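Long-range contacts in putative peroxiredoxin MT2298 (Mycobacterium tuberculosis, PDB 5C04), which probably reduces hydrogen peroxide and organic hydroperoxides to water and alcohols at the expense of mycoredoxin thiols: residues A9-L14 with V101-Y105; R15-Q19 with P75-K79; Y27-N32 with N62-L68. The protein carries 1 engineered substitution. All blocks are in the same frame, centred on the assembly; numbering follows the deposited sequence.

Interaction 1 of 3, residues A9-L14 with V101-Y105; sequences APDFTL and VSQAY
CD of Pro10 lies over one face of the Tyr105 ring, 3.9 Å from the centroid of that ring and 20° off its normal. This is a CH-pi contact, displaced toward the rim of the ring on the CZ side. The proline thus fills the angle between the aromatic face and the end of the helix, where its CB meets the CB of Ala104 at 4.1 Å.

Beyond the proline, the phenol oxygen enters a recess built from Ala9, Pro10 and Phe12. Tyr105 OH donates a 2.7 Å hydrogen bond to Pro10 O, approaching at a C=O...donor angle of 140° and slightly tilted from the carbonyl plane. The methyl of Ala9 adjoins the same oxygen, CB to Tyr105 OH being 3.5 Å. A third wall is the edge of the Phe12 ring, whose CE2 lies 3.9 Å from Tyr105 OH. The two aromatic side chains run at roughly a right angle to each other.

A second bump comes from Val101. Its CG2 enters the notch between the stem of Phe12 and the fork of Leu14, 3.7 Å from Phe12 CB and 3.8 Å from Leu14 CD2. The other branch, CG1, set anti to the backbone N (chi1 178°), turns to Phe12 CD2, giving the valine two separate points of support.

Leu35, touched by both Phe12 and Tyr105, continues the packing into strand 32-37. The arrangement joins the N-terminal segment leading into strand 13-16 to the end of helix 100-104, against the central sheet of the thioredoxin fold as elaborated in peroxiredoxins.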
ATOM      1  N   ALA A   9       6.372 -19.937  16.096  1.00 35.11           N
ATOM      2  CA  ALA A   9       6.027 -18.919  15.083  1.00 33.84           C
ATOM      3  C   ALA A   9       4.511 -18.695  15.025  1.00 34.81           C
ATOM      4  O   ALA A   9       3.773 -19.653  14.802  1.00 36.68           O
ATOM      5  CB  ALA A   9       6.510 -19.384  13.729  1.00 32.93           C
ATOM      6  N   PRO A  10       4.037 -17.428  15.185  1.00 34.36           N
ATOM      7  CA  PRO A  10       2.598 -17.188  15.091  1.00 34.37           C
ATOM      8  C   PRO A  10       2.049 -17.621  13.747  1.00 33.23           C
ATOM      9  O   PRO A  10       2.668 -17.336  12.721  1.00 32.85           O
ATOM     10  CB  PRO A  10       2.489 -15.672  15.278  1.00 33.83           C
ATOM     11  CG  PRO A  10       3.620 -15.353  16.192  1.00 35.14           C
ATOM     12  CD  PRO A  10       4.735 -16.276  15.782  1.00 34.32           C
ATOM     13  N   ASP A  11       0.889 -18.278  13.725  1.00 34.55           N
ATOM     14  CA  ASP A  11       0.298 -18.647  12.441  1.00 34.79           C
ATOM     15  C   ASP A  11      -0.247 -17.400  11.757  1.00 33.38           C
ATOM     16  O   ASP A  11      -0.570 -16.387  12.392  1.00 35.35           O
ATOM     17  CB  ASP A  11      -0.860 -19.650  12.561  1.00 39.91           C
ATOM     18  CG  ASP A  11      -1.062 -20.491  11.265  1.00 42.69           C
ATOM     19  OD1 ASP A  11      -0.273 -20.369  10.285  1.00 37.80           O
ATOM     20  OD2 ASP A  11      -2.009 -21.320  11.253  1.00 48.53           O
ATOM     21  N   PHE A  12      -0.323 -17.501  10.447  1.00 32.51           N
ATOM     22  CA  PHE A  12      -0.944 -16.460   9.662  1.00 30.90           C
ATOM     23  C   PHE A  12      -1.510 -17.024   8.387  1.00 31.28           C
ATOM     24  O   PHE A  12      -1.054 -18.052   7.902  1.00 31.93           O
ATOM     25  CB  PHE A  12       0.045 -15.312   9.348  1.00 29.83           C
ATOM     26  CG  PHE A  12       1.274 -15.727   8.544  1.00 28.64           C
ATOM     27  CD1 PHE A  12       1.189 -15.997   7.184  1.00 28.42           C
ATOM     28  CD2 PHE A  12       2.522 -15.824   9.155  1.00 29.55           C
ATOM     29  CE1 PHE A  12       2.313 -16.369   6.451  1.00 28.62           C
ATOM     30  CE2 PHE A  12       3.648 -16.187   8.428  1.00 29.09           C
ATOM     31  CZ  PHE A  12       3.550 -16.453   7.074  1.00 29.23           C
ATOM     32  N   THR A  13      -2.496 -16.302   7.848  1.00 30.13           N
ATOM     33  CA  THR A  13      -3.013 -16.563   6.518  1.00 31.05           C
ATOM     34  C   THR A  13      -3.079 -15.230   5.783  1.00 28.92           C
ATOM     35  O   THR A  13      -3.832 -14.333   6.200  1.00 31.80           O
ATOM     36  CB  THR A  13      -4.423 -17.180   6.559  1.00 33.43           C
ATOM     37  OG1 THR A  13      -4.434 -18.326   7.435  1.00 35.37           O
ATOM     38  CG2 THR A  13      -4.871 -17.598   5.156  1.00 33.60           C
ATOM     39  N   LEU A  14      -2.319 -15.110   4.691  1.00 27.51           N
ATOM     40  CA  LEU A  14      -2.240 -13.849   3.932  1.00 25.76           C
ATOM     41  C   LEU A  14      -2.362 -14.104   2.434  1.00 26.51           C
ATOM     42  O   LEU A  14      -2.038 -15.172   1.926  1.00 27.63           O
ATOM     43  CB  LEU A  14      -0.897 -13.130   4.216  1.00 24.49           C
ATOM     44  CG  LEU A  14      -0.641 -12.688   5.657  1.00 25.29           C
ATOM     45  CD1 LEU A  14       0.791 -12.168   5.816  1.00 25.62           C
ATOM     46  CD2 LEU A  14      -1.622 -11.636   6.173  1.00 26.13           C
ATOM     47  N   VAL A 101       0.437  -9.090  11.127  1.00 23.93           N
ATOM     48  CA  VAL A 101       1.403 -10.209  11.203  1.00 23.91           C
ATOM     49  C   VAL A 101       2.754  -9.684  11.644  1.00 24.35           C
ATOM     50  O   VAL A 101       3.418 -10.267  12.517  1.00 24.98           O
ATOM     51  CB  VAL A 101       1.466 -11.005   9.898  1.00 23.48           C
ATOM     52  CG1 VAL A 101       2.503 -12.117  10.011  1.00 23.76           C
ATOM     53  CG2 VAL A 101       0.084 -11.582   9.600  1.00 24.61           C
ATOM     54  N   SER A 102       3.178  -8.568  11.063  1.00 22.92           N
ATOM     55  CA  SER A 102       4.418  -7.922  11.475  1.00 22.91           C
ATOM     56  C   SER A 102       4.444  -7.638  12.994  1.00 24.22           C
ATOM     57  O   SER A 102       5.452  -7.887  13.679  1.00 24.62           O
ATOM     58  CB  SER A 102       4.625  -6.640  10.654  1.00 22.67           C
ATOM     59  OG  SER A 102       4.665  -6.925   9.264  1.00 22.97           O
ATOM     60  N   GLN A 103       3.320  -7.157  13.524  1.00 24.66           N
ATOM     61  CA  GLN A 103       3.182  -6.927  14.960  1.00 27.80           C
ATOM     62  C   GLN A 103       3.273  -8.221  15.765  1.00 28.09           C
ATOM     63  O   GLN A 103       3.908  -8.230  16.809  1.00 29.23           O
ATOM     64  CB  GLN A 103       1.848  -6.245  15.274  1.00 30.17           C
ATOM     65  CG  GLN A 103       1.781  -4.803  14.834  1.00 32.37           C
ATOM     66  CD  GLN A 103       0.415  -4.214  15.118  1.00 37.92           C
ATOM     67  OE1 GLN A 103      -0.609  -4.867  14.908  1.00 40.84           O
ATOM     68  NE2 GLN A 103       0.391  -2.990  15.620  1.00 42.88           N
ATOM     69  N   ALA A 104       2.621  -9.282  15.289  1.00 27.28           N
ATOM     70  CA  ALA A 104       2.682 -10.604  15.969  1.00 28.52           C
ATOM     71  C   ALA A 104       4.087 -11.127  16.076  1.00 28.77           C
ATOM     72  O   ALA A 104       4.401 -11.879  17.023  1.00 29.83           O
ATOM     73  CB  ALA A 104       1.826 -11.627  15.231  1.00 28.75           C
ATOM     74  N   TYR A 105       4.933 -10.824  15.086  1.00 27.02           N
ATOM     75  CA  TYR A 105       6.325 -11.251  15.101  1.00 26.69           C
ATOM     76  C   TYR A 105       7.243 -10.251  15.802  1.00 26.40           C
ATOM     77  O   TYR A 105       8.438 -10.534  15.963  1.00 27.73           O
ATOM     78  CB  TYR A 105       6.828 -11.574  13.665  1.00 25.60           C
ATOM     79  CG  TYR A 105       6.399 -12.942  13.176  1.00 25.94           C
ATOM     80  CD1 TYR A 105       5.096 -13.196  12.734  1.00 26.42           C
ATOM     81  CD2 TYR A 105       7.301 -14.019  13.197  1.00 26.18           C
ATOM     82  CE1 TYR A 105       4.694 -14.466  12.320  1.00 26.84           C
ATOM     83  CE2 TYR A 105       6.924 -15.279  12.755  1.00 27.22           C
ATOM     84  CZ  TYR A 105       5.611 -15.509  12.350  1.00 28.33           C
ATOM     85  OH  TYR A 105       5.188 -16.746  11.922  1.00 29.40           O
TER

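Interaction 2 of 3, residues R15-Q19 with P75-K79; sequences RDQNQ and PPTHK
A tight turn packed on the first turn of a helix makes this contact: residues 15-19 leave strand 13-16 and lean on the start of helix 75-85, with the CA atoms of Gln17 and Pro75 4.4 Å apart. Pro75 supplies the main protrusion. Its CB lies 3.4 Å from Asp16 O, while its CG reaches the CB of Arg15, so the pyrrolidine ring rests against the backbone of Asp16.

Gln17 packs through its stem, CB being 3.6 Å from Lys79 N. Its CG sits between the backbone N and carbonyl carbon (chi1 61°), and a bend at chi2 carries the amide away from the helix to the backbone of Phe89 and Leu91, which hydrogen-bond both of its polar atoms.

The turn, type I from Asp16 to Gln19, links strands 13-16 and 21-23 of the N-terminal beta hairpin of this peroxiredoxin. An Asx turn reinforces it: Asp16 OD1 accepts from Asn18 N at 2.9 Å, met from above the carboxylate plane.

On the exposed side, Lys79 runs past Gln17 O and ends on the side chain of Asn18. NZ of Lys79 donates to Asn18 OD1 at 2.9 Å, in the carbonyl plane and on a lone pair, with a C=O...donor angle of 143°. On the inner side, a water in the plane of the imidazole hydrogen-bonds His78 ND1 at 2.8 Å and reaches Arg15 O only weakly. The neighbouring Pro76 packs on Thr43 of the second subunit.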
ATOM      1  N   ARG A  15      -2.796 -13.088   1.712  1.00 24.75           N
ATOM      2  CA  ARG A  15      -2.836 -13.139   0.268  1.00 26.33           C
ATOM      3  C   ARG A  15      -1.489 -12.902  -0.405  1.00 25.87           C
ATOM      4  O   ARG A  15      -0.761 -11.956  -0.047  1.00 23.57           O
ATOM      5  CB  ARG A  15      -3.790 -12.059  -0.233  1.00 27.39           C
ATOM      6  CG  ARG A  15      -5.184 -12.111   0.356  1.00 30.69           C
ATOM      7  CD  ARG A  15      -6.122 -12.796  -0.609  1.00 32.64           C
ATOM      8  NE  ARG A  15      -7.442 -12.907  -0.021  1.00 34.41           N
ATOM      9  CZ  ARG A  15      -8.315 -13.846  -0.338  1.00 34.47           C
ATOM     10  NH1 ARG A  15      -8.004 -14.768  -1.248  1.00 35.53           N
ATOM     11  NH2 ARG A  15      -9.484 -13.876   0.273  1.00 36.59           N
ATOM     12  N   ASP A  16      -1.167 -13.701  -1.418  1.00 25.38           N
ATOM     13  CA  ASP A  16      -0.010 -13.419  -2.270  1.00 25.16           C
ATOM     14  C   ASP A  16      -0.363 -12.505  -3.435  1.00 24.80           C
ATOM     15  O   ASP A  16      -1.518 -12.040  -3.543  1.00 24.60           O
ATOM     16  CB  ASP A  16       0.709 -14.732  -2.715  1.00 26.68           C
ATOM     17  CG  ASP A  16      -0.063 -15.541  -3.764  1.00 29.25           C
ATOM     18  OD1 ASP A  16      -1.033 -15.043  -4.399  1.00 29.58           O
ATOM     19  OD2 ASP A  16       0.334 -16.726  -3.973  1.00 31.99           O
ATOM     20  N   GLN A  17       0.606 -12.232  -4.299  1.00 23.71           N
ATOM     21  CA  GLN A  17       0.455 -11.257  -5.398  1.00 24.68           C
ATOM     22  C   GLN A  17      -0.611 -11.666  -6.404  1.00 26.60           C
ATOM     23  O   GLN A  17      -1.128 -10.832  -7.136  1.00 26.67           O
ATOM     24  CB  GLN A  17       1.779 -10.994  -6.118  1.00 23.63           C
ATOM     25  CG  GLN A  17       2.419 -12.232  -6.775  1.00 23.93           C
ATOM     26  CD  GLN A  17       3.463 -12.910  -5.901  1.00 22.87           C
ATOM     27  OE1 GLN A  17       3.241 -13.145  -4.731  1.00 22.79           O
ATOM     28  NE2 GLN A  17       4.603 -13.228  -6.488  1.00 22.60           N
ATOM     29  N   ASN A  18      -0.936 -12.954  -6.428  1.00 26.92           N
ATOM     30  CA  ASN A  18      -2.013 -13.481  -7.272  1.00 29.91           C
ATOM     31  C   ASN A  18      -3.348 -13.648  -6.529  1.00 30.47           C
ATOM     32  O   ASN A  18      -4.278 -14.299  -7.045  1.00 33.40           O
ATOM     33  CB  ASN A  18      -1.525 -14.799  -7.867  1.00 31.11           C
ATOM     34  CG  ASN A  18      -0.322 -14.599  -8.759  1.00 31.07           C
ATOM     35  OD1 ASN A  18      -0.372 -13.797  -9.701  1.00 34.12           O
ATOM     36  ND2 ASN A  18       0.772 -15.281  -8.458  1.00 32.02           N
ATOM     37  N   GLN A  19      -3.446 -13.062  -5.334  1.00 30.17           N
ATOM     38  CA  GLN A  19      -4.615 -13.135  -4.448  0.70 31.51           C
ATOM     39  C   GLN A  19      -4.946 -14.552  -3.949  1.00 31.32           C
ATOM     40  O   GLN A  19      -6.040 -14.817  -3.456  1.00 32.99           O
ATOM     41  CB  GLN A  19      -5.824 -12.405  -5.068  0.70 33.86           C
ATOM     42  CG  GLN A  19      -5.607 -10.889  -5.021  0.70 35.13           C
ATOM     43  CD  GLN A  19      -6.372 -10.091  -6.063  0.70 37.13           C
ATOM     44  OE1 GLN A  19      -5.880  -9.070  -6.555  0.70 38.91           O
ATOM     45  NE2 GLN A  19      -7.581 -10.520  -6.380  0.70 39.92           N
ATOM     46  N   PRO A  75      -2.135  -6.912  -2.650  1.00 19.86           N
ATOM     47  CA  PRO A  75      -1.676  -7.740  -3.760  1.00 20.41           C
ATOM     48  C   PRO A  75      -1.440  -7.035  -5.089  1.00 20.68           C
ATOM     49  O   PRO A  75      -0.504  -7.378  -5.756  1.00 21.05           O
ATOM     50  CB  PRO A  75      -2.751  -8.842  -3.865  1.00 21.92           C
ATOM     51  CG  PRO A  75      -3.259  -8.939  -2.475  1.00 22.39           C
ATOM     52  CD  PRO A  75      -3.257  -7.514  -1.940  1.00 21.34           C
ATOM     53  N   PRO A  76      -2.271  -6.044  -5.487  1.00 20.02           N
ATOM     54  CA  PRO A  76      -1.986  -5.419  -6.801  1.00 20.30           C
ATOM     55  C   PRO A  76      -0.620  -4.725  -6.856  1.00 19.78           C
ATOM     56  O   PRO A  76       0.015  -4.717  -7.902  1.00 20.78           O
ATOM     57  CB  PRO A  76      -3.135  -4.405  -6.969  1.00 20.88           C
ATOM     58  CG  PRO A  76      -4.244  -4.982  -6.161  1.00 21.69           C
ATOM     59  CD  PRO A  76      -3.579  -5.614  -4.953  1.00 21.06           C
ATOM     60  N   THR A  77      -0.205  -4.093  -5.749  1.00 18.98           N
ATOM     61  CA  THR A  77       1.132  -3.525  -5.693  1.00 18.62           C
ATOM     62  C   THR A  77       2.194  -4.588  -5.903  1.00 18.10           C
ATOM     63  O   THR A  77       3.144  -4.413  -6.675  1.00 18.50           O
ATOM     64  CB  THR A  77       1.345  -2.813  -4.349  1.00 18.56           C
ATOM     65  OG1 THR A  77       0.475  -1.668  -4.309  1.00 18.41           O
ATOM     66  CG2 THR A  77       2.775  -2.352  -4.148  1.00 19.32           C
ATOM     67  N   HIS A  78       2.038  -5.679  -5.155  1.00 18.36           N
ATOM     68  CA  HIS A  78       3.011  -6.761  -5.211  1.00 18.90           C
ATOM     69  C   HIS A  78       3.006  -7.490  -6.535  1.00 19.60           C
ATOM     70  O   HIS A  78       4.068  -7.907  -6.995  1.00 19.50           O
ATOM     71  CB  HIS A  78       2.795  -7.701  -4.046  1.00 19.42           C
ATOM     72  CG  HIS A  78       3.135  -7.080  -2.725  1.00 19.78           C
ATOM     73  ND1 HIS A  78       2.707  -7.593  -1.531  1.00 21.06           N
ATOM     74  CD2 HIS A  78       3.837  -5.957  -2.421  1.00 22.12           C
ATOM     75  CE1 HIS A  78       3.152  -6.840  -0.538  1.00 21.60           C
ATOM     76  NE2 HIS A  78       3.833  -5.833  -1.051  1.00 22.26           N
ATOM     77  N   LYS A  79       1.844  -7.582  -7.184  1.00 20.80           N
ATOM     78  CA  LYS A  79       1.784  -8.189  -8.508  1.00 22.69           C
ATOM     79  C   LYS A  79       2.594  -7.420  -9.545  1.00 22.19           C
ATOM     80  O   LYS A  79       3.406  -8.011 -10.293  1.00 23.01           O
ATOM     81  CB  LYS A  79       0.336  -8.357  -8.979  1.00 24.51           C
ATOM     82  CG  LYS A  79       0.196  -9.033 -10.347  1.00 27.08           C
ATOM     83  CD  LYS A  79       0.863 -10.400 -10.388  1.00 29.38           C
ATOM     84  CE  LYS A  79       0.498 -11.178 -11.640  1.00 32.23           C
ATOM     85  NZ  LYS A  79       1.251 -12.462 -11.708  1.00 33.01           N
TER
HETATM   86  O   HOH W   1       0.846  -9.644  -2.080  1.00 21.87           O

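Interaction 3 of 3, residues Y27-N32 with N62-L68; sequences YRGAKN and NDDSAAL
Asn32 and Ser65 pair in parallel, their CA atoms 4.8 Å apart, where strands 32-37 and 65-71 begin side by side. Two backbone bonds define the register: Asn32 N donates to Asp64 O at 3.0 Å, and Ala66 N to Asn32 O at 2.8 Å.

Lys31 reaches along the turn before Ser65, bending at chi4 (-75°) to bring NZ within 2.9 Å of Asn62 O; a longer, weak bond goes to Asp63 O. That turn is shaped by Asn62, whose OD1 accepts from Asp64 N in an Asx turn. Further along strand 65-71, Tyr27 lays its ring obliquely along Ala66 and Leu68, CE1 lying 3.5 Å from Ala66 CB and OH 3.6 Å from Leu68 CD2. On the Asn32 side, a water joins Asn32 ND2 to Ser65 OG.

Asn32 and Ser65 both touch Leu149 of helix 143-150, whereas Tyr27 and Leu68 meet over Val33. The paired strands, with helix 44-55 between them in sequence, form a beta-alpha-beta crossover of the thioredoxin fold.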
ATOM      1  N   TYR A  27       3.118 -25.460   5.654  1.00 38.78           N
ATOM      2  CA  TYR A  27       4.476 -25.965   5.418  1.00 37.91           C
ATOM      3  C   TYR A  27       4.971 -26.965   6.479  1.00 39.72           C
ATOM      4  O   TYR A  27       6.029 -27.601   6.303  1.00 37.96           O
ATOM      5  CB  TYR A  27       5.464 -24.801   5.321  1.00 36.50           C
ATOM      6  CG  TYR A  27       5.251 -23.900   4.123  1.00 35.02           C
ATOM      7  CD1 TYR A  27       5.762 -24.239   2.871  1.00 34.96           C
ATOM      8  CD2 TYR A  27       4.518 -22.714   4.235  1.00 34.01           C
ATOM      9  CE1 TYR A  27       5.579 -23.399   1.772  1.00 34.64           C
ATOM     10  CE2 TYR A  27       4.323 -21.888   3.142  1.00 33.55           C
ATOM     11  CZ  TYR A  27       4.847 -22.234   1.919  1.00 33.64           C
ATOM     12  OH  TYR A  27       4.664 -21.407   0.833  1.00 33.79           O
ATOM     13  N   ARG A  28       4.233 -27.090   7.577  1.00 40.58           N
ATOM     14  CA  ARG A  28       4.658 -27.973   8.668  1.00 44.48           C
ATOM     15  C   ARG A  28       4.816 -29.402   8.210  1.00 44.46           C
ATOM     16  O   ARG A  28       3.994 -29.919   7.451  1.00 43.96           O
ATOM     17  CB  ARG A  28       3.710 -27.923   9.855  1.00 46.66           C
ATOM     18  CG  ARG A  28       3.955 -26.718  10.735  1.00 47.58           C
ATOM     19  CD  ARG A  28       3.437 -26.977  12.130  1.00 50.52           C
ATOM     20  NE  ARG A  28       3.368 -25.745  12.903  1.00 50.22           N
ATOM     21  CZ  ARG A  28       2.928 -25.674  14.153  1.00 52.09           C
ATOM     22  NH1 ARG A  28       2.510 -26.769  14.771  1.00 53.45           N
ATOM     23  NH2 ARG A  28       2.901 -24.503  14.786  1.00 51.52           N
ATOM     24  N   GLY A  29       5.902 -30.013   8.674  1.00 45.46           N
ATOM     25  CA  GLY A  29       6.246 -31.387   8.340  1.00 46.16           C
ATOM     26  C   GLY A  29       6.902 -31.542   6.982  1.00 46.54           C
ATOM     27  O   GLY A  29       7.367 -32.635   6.654  1.00 49.78           O
ATOM     28  N   ALA A  30       6.967 -30.461   6.197  1.00 44.06           N
ATOM     29  CA  ALA A  30       7.454 -30.529   4.818  1.00 42.59           C
ATOM     30  C   ALA A  30       8.675 -29.639   4.576  1.00 40.96           C
ATOM     31  O   ALA A  30       9.701 -30.103   4.084  1.00 39.49           O
ATOM     32  CB  ALA A  30       6.334 -30.147   3.861  1.00 43.06           C
ATOM     33  N   LYS A  31       8.561 -28.355   4.911  1.00 37.96           N
ATOM     34  CA  LYS A  31       9.613 -27.385   4.622  1.00 35.88           C
ATOM     35  C   LYS A  31       9.938 -26.461   5.787  1.00 33.27           C
ATOM     36  O   LYS A  31       9.056 -26.088   6.576  1.00 33.18           O
ATOM     37  CB  LYS A  31       9.209 -26.548   3.413  1.00 37.10           C
ATOM     38  CG  LYS A  31       9.058 -27.354   2.134  1.00 39.85           C
ATOM     39  CD  LYS A  31       8.707 -26.459   0.962  1.00 41.69           C
ATOM     40  CE  LYS A  31       8.264 -27.256  -0.251  1.00 43.89           C
ATOM     41  NZ  LYS A  31       9.429 -27.906  -0.909  1.00 45.26           N
ATOM     42  N   ASN A  32      11.214 -26.091   5.874  1.00 32.05           N
ATOM     43  CA  ASN A  32      11.647 -24.928   6.634  1.00 31.38           C
ATOM     44  C   ASN A  32      11.235 -23.683   5.855  1.00 30.01           C
ATOM     45  O   ASN A  32      11.305 -23.664   4.621  1.00 31.02           O
ATOM     46  CB  ASN A  32      13.158 -24.942   6.864  1.00 30.77           C
ATOM     47  CG  ASN A  32      13.620 -26.233   7.507  1.00 32.14           C
ATOM     48  OD1 ASN A  32      13.165 -26.569   8.599  1.00 32.87           O
ATOM     49  ND2 ASN A  32      14.488 -26.971   6.821  1.00 33.65           N
ATOM     50  N   ASN A  62      13.265 -24.629  -2.576  1.00 32.25           N
ATOM     51  CA  ASN A  62      13.760 -25.932  -3.047  1.00 34.96           C
ATOM     52  C   ASN A  62      13.001 -27.046  -2.316  1.00 35.88           C
ATOM     53  O   ASN A  62      11.979 -26.778  -1.698  1.00 37.37           O
ATOM     54  CB  ASN A  62      15.281 -26.011  -2.851  1.00 34.02           C
ATOM     55  CG  ASN A  62      15.718 -25.781  -1.412  1.00 34.57           C
ATOM     56  OD1 ASN A  62      15.177 -26.372  -0.462  1.00 33.52           O
ATOM     57  ND2 ASN A  62      16.712 -24.910  -1.242  1.00 33.49           N
ATOM     58  N   ASP A  63      13.488 -28.283  -2.392  1.00 40.38           N
ATOM     59  CA  ASP A  63      12.816 -29.409  -1.728  1.00 42.44           C
ATOM     60  C   ASP A  63      12.754 -29.286  -0.203  1.00 40.34           C
ATOM     61  O   ASP A  63      11.831 -29.821   0.415  1.00 41.18           O
ATOM     62  CB  ASP A  63      13.497 -30.736  -2.098  1.00 46.02           C
ATOM     63  CG  ASP A  63      13.312 -31.112  -3.564  1.00 50.01           C
ATOM     64  OD1 ASP A  63      12.379 -30.590  -4.210  1.00 53.04           O
ATOM     65  OD2 ASP A  63      14.094 -31.959  -4.062  1.00 56.46           O
ATOM     66  N   ASP A  64      13.716 -28.577   0.391  1.00 39.26           N
ATOM     67  CA  ASP A  64      13.801 -28.440   1.853  1.00 38.57           C
ATOM     68  C   ASP A  64      13.263 -27.125   2.429  1.00 36.34           C
ATOM     69  O   ASP A  64      12.945 -27.063   3.623  1.00 33.79           O
ATOM     70  CB  ASP A  64      15.258 -28.585   2.293  1.00 39.83           C
ATOM     71  CG  ASP A  64      15.894 -29.868   1.789  1.00 43.59           C
ATOM     72  OD1 ASP A  64      15.208 -30.900   1.813  1.00 47.09           O
ATOM     73  OD2 ASP A  64      17.059 -29.819   1.361  1.00 45.99           O
ATOM     74  N   SER A  65      13.190 -26.083   1.593  1.00 34.09           N
ATOM     75  CA  SER A  65      12.961 -24.700   2.061  1.00 34.06           C
ATOM     76  C   SER A  65      11.924 -23.981   1.207  1.00 31.74           C
ATOM     77  O   SER A  65      11.801 -24.224  -0.001  1.00 29.41           O
ATOM     78  CB  SER A  65      14.280 -23.900   2.017  1.00 33.78           C
ATOM     79  OG  SER A  65      15.328 -24.604   2.709  1.00 38.72           O
ATOM     80  N   ALA A  66      11.208 -23.054   1.844  1.00 30.70           N
ATOM     81  CA  ALA A  66      10.350 -22.112   1.136  1.00 30.59           C
ATOM     82  C   ALA A  66      10.698 -20.719   1.625  1.00 27.61           C
ATOM     83  O   ALA A  66      11.190 -20.559   2.742  1.00 27.90           O
ATOM     84  CB  ALA A  66       8.891 -22.405   1.399  1.00 31.58           C
ATOM     85  N   ALA A  67      10.481 -19.719   0.772  1.00 25.35           N
ATOM     86  CA  ALA A  67      10.721 -18.332   1.145  1.00 24.13           C
ATOM     87  C   ALA A  67       9.477 -17.491   0.871  1.00 23.51           C
ATOM     88  O   ALA A  67       8.894 -17.588  -0.203  1.00 25.05           O
ATOM     89  CB  ALA A  67      11.898 -17.765   0.395  1.00 24.88           C
ATOM     90  N   LEU A  68       9.124 -16.677   1.856  1.00 22.57           N
ATOM     91  CA  LEU A  68       7.958 -15.785   1.757  1.00 22.52           C
ATOM     92  C   LEU A  68       8.372 -14.381   2.119  1.00 21.78           C
ATOM     93  O   LEU A  68       8.886 -14.147   3.207  1.00 22.14           O
ATOM     94  CB  LEU A  68       6.861 -16.231   2.728  1.00 23.42           C
ATOM     95  CG  LEU A  68       6.457 -17.711   2.657  1.00 25.17           C
ATOM     96  CD1 LEU A  68       5.573 -18.120   3.821  1.00 26.08           C
ATOM     97  CD2 LEU A  68       5.761 -17.988   1.349  1.00 25.75           C
TER
HETATM   98  O   HOH W   2      16.248 -26.085   4.855  1.00 34.96           O

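In the fold
Interactions 1 and 2 share strand 13-16, which carries the chain from the packing on helix 100-104 to the turn on helix 75-85; their centres are about 17 Å apart. Interaction 3 lies equally far from interaction 1, yet the two touch, Phe12 CZ meeting Leu68 CD1 at 4.2 Å. Interactions 2 and 3 do not meet: their nearest atoms are about 7 Å apart, although strand 65-71 leads in sequence to helix 75-85. Of the three, interaction 2 comes nearest to the probable active-site Cys46, with about 9 Å between the side chains of His78 and Cys46. The other two lie away from it.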